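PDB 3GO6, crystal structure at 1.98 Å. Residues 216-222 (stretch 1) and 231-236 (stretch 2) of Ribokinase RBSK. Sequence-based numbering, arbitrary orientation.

Stretch 1, residues 216-222: TLGVRGA
Stretch 2 (231-236) FEVPAP

What does the strand meet as it enters through Phe 231 and Glu 232? Phe 231 (phi/psi -159/170, chi1 p, chi2 88°) and Glu 232 (-117/153) are extended, and the strand runs antiparallel to Ala 222. Phe 231 directs its CA-to-CB bond away from stretch 1 and contributes little. Glu 232 starts sideways, with chi1 m, chi2 t and chi3 -16°, and its carboxylate reaches two residues of stretch 1. Glu 232 OE1 lies 4.0 Å from Leu 217 CD1, a contact with a methyl of the m,t leucine. Glu 232 OE2 lies 4.1 Å from Arg 220 NH2, where opposite charges attract at a range too long for a salt bridge. The arginine (chi1 m, chi2 149°, chi3 p, chi4 -146°) leaves its backbone pointing away, yet its end comes nearer. Water 4 donates to Arg 220 O at 2.9 Å and, weakly, to Glu 232 OE1 at 3.4 Å.

What locks the register? Val 233 (-130/114, chi1 t) pairs with Ala 222 (-155/153), their CA atoms 5.3 Å apart and both side chains on the same face of the sheet. Two hydrogen bonds close the pair: Val 233 N donates to Ala 222 O at 2.8 Å, and Ala 222 N donates to Val 233 O at 3.0 Å. A CA-H...O contact supports each carbonyl, with Glu 232 CA 3.4 Å from Ala 222 O and Gly 221 CA 3.3 Å from Val 233 O.

Why does a glycine precede the bridge? Gly 221 sits at 91/-111, and an ideal CB there would fall 2.0 Å from Val 233 O, a clash; the CB would also be jammed against the carbonyl O of Arg 220. The turn leading to it passes through Gly 218 (56/-123), Val 219 (-71/-20, chi1 m) and Arg 220 (-80/2), the last two forming a 3-10 segment. Leu 217 N to Gly 221 O, at 2.9 Å, ties the turn together.

How does the chain continue beyond the strand? The CA-to-CB bond of Pro 234 (-73/157, C-gamma endo) points away, while Pro 234 CA rests 3.6 Å from Arg 220 O. Ala 235 (-106/155) then points its CB toward stretch 1, with Ala 235 CB 3.8 Å from Val 219 O and 3.9 Å from Gly 221 CA, a small methyl packed against backbone. Water 2 accepts from Ala 235 N at 3.2 Å and is placed to donate to Val 219 O at 3.1 Å, among more acceptors than it has protons. Pro 236 (-52/143, C-gamma exo) makes no direct contact, but water 1 donates to Pro 236 O at 2.7 Å and to Val 219 O at 3.0 Å.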

# COMPACT_ATOMS: atom_id res chain seq x y z
N THR A 216 14.91 -18.76 13.71
CA THR A 216 15.76 -17.74 13.11
C THR A 216 15.92 -16.57 14.08
O THR A 216 14.99 -16.23 14.81
CB THR A 216 15.19 -17.24 11.77
OG1 THR A 216 13.87 -16.75 11.99
CG2 THR A 216 15.15 -18.40 10.74
N LEU A 217 17.10 -15.97 14.08
CA LEU A 217 17.50 -14.97 15.06
C LEU A 217 18.00 -13.70 14.37
O LEU A 217 18.91 -13.05 14.87
CB LEU A 217 18.64 -15.53 15.93
CG LEU A 217 18.41 -16.83 16.70
CD1 LEU A 217 19.73 -17.30 17.30
CD2 LEU A 217 17.33 -16.65 17.78
N GLY A 218 17.44 -13.36 13.21
CA GLY A 218 17.91 -12.19 12.47
C GLY A 218 19.39 -12.33 12.19
O GLY A 218 19.81 -13.34 11.63
N VAL A 219 20.20 -11.36 12.63
CA VAL A 219 21.65 -11.33 12.34
C VAL A 219 22.51 -12.37 13.06
O VAL A 219 23.63 -12.66 12.63
CB VAL A 219 22.28 -9.90 12.59
CG1 VAL A 219 21.50 -8.83 11.83
CG2 VAL A 219 22.37 -9.57 14.09
N ARG A 220 22.00 -12.93 14.15
CA ARG A 220 22.74 -13.97 14.85
C ARG A 220 22.59 -15.34 14.17
O ARG A 220 23.13 -16.33 14.66
CB ARG A 220 22.30 -14.05 16.32
CG ARG A 220 22.71 -12.81 17.13
CD ARG A 220 21.71 -12.54 18.23
NE ARG A 220 21.58 -13.68 19.13
CZ ARG A 220 20.46 -14.05 19.73
NH1 ARG A 220 19.34 -13.37 19.54
NH2 ARG A 220 20.46 -15.11 20.53
N GLY A 221 21.87 -15.38 13.04
CA GLY A 221 21.70 -16.62 12.29
C GLY A 221 20.45 -17.38 12.73
O GLY A 221 19.32 -16.95 12.48
N ALA A 222 20.66 -18.52 13.37
CA ALA A 222 19.57 -19.39 13.79
C ALA A 222 19.96 -20.25 14.98
O ALA A 222 21.14 -20.54 15.19
CB ALA A 222 19.09 -20.27 12.61
N PHE A 231 21.75 -26.07 19.65
CA PHE A 231 22.92 -25.30 19.23
C PHE A 231 22.52 -24.08 18.41
O PHE A 231 21.35 -23.92 18.01
CB PHE A 231 23.96 -26.15 18.48
CG PHE A 231 23.43 -26.86 17.25
CD1 PHE A 231 23.44 -26.22 16.00
CD2 PHE A 231 22.97 -28.18 17.33
CE1 PHE A 231 22.96 -26.88 14.86
CE2 PHE A 231 22.49 -28.84 16.18
CZ PHE A 231 22.49 -28.19 14.95
N GLU A 232 23.50 -23.21 18.17
CA GLU A 232 23.29 -22.02 17.35
C GLU A 232 24.18 -22.10 16.12
O GLU A 232 25.22 -22.77 16.12
CB GLU A 232 23.50 -20.73 18.17
CG GLU A 232 22.58 -20.66 19.41
CD GLU A 232 22.24 -19.25 19.87
OE1 GLU A 232 22.94 -18.28 19.45
OE2 GLU A 232 21.27 -19.10 20.66
N VAL A 233 23.74 -21.44 15.05
CA VAL A 233 24.47 -21.40 13.79
C VAL A 233 24.55 -19.92 13.41
O VAL A 233 23.50 -19.30 13.18
CB VAL A 233 23.76 -22.21 12.67
CG1 VAL A 233 24.55 -22.13 11.38
CG2 VAL A 233 23.57 -23.67 13.07
N PRO A 234 25.77 -19.35 13.39
CA PRO A 234 25.96 -17.94 13.02
C PRO A 234 25.79 -17.63 11.54
O PRO A 234 25.92 -18.51 10.68
CB PRO A 234 27.41 -17.65 13.45
CG PRO A 234 28.09 -18.95 13.28
CD PRO A 234 27.06 -19.97 13.78
N ALA A 235 25.48 -16.37 11.25
CA ALA A 235 25.42 -15.86 9.88
C ALA A 235 26.65 -15.00 9.63
O ALA A 235 27.19 -14.44 10.58
CB ALA A 235 24.14 -15.03 9.69
N PRO A 236 27.07 -14.85 8.37
CA PRO A 236 28.06 -13.82 8.03
C PRO A 236 27.65 -12.42 8.53
O PRO A 236 26.46 -12.06 8.50
CB PRO A 236 28.07 -13.84 6.49
CG PRO A 236 27.62 -15.21 6.13
CD PRO A 236 26.66 -15.64 7.19
O HOH W 1 24.30 -11.49 9.99
O HOH W 2 25.99 -14.34 13.61
O HOH W 3 26.94 -11.94 12.80
O HOH W 4 24.76 -17.72 16.66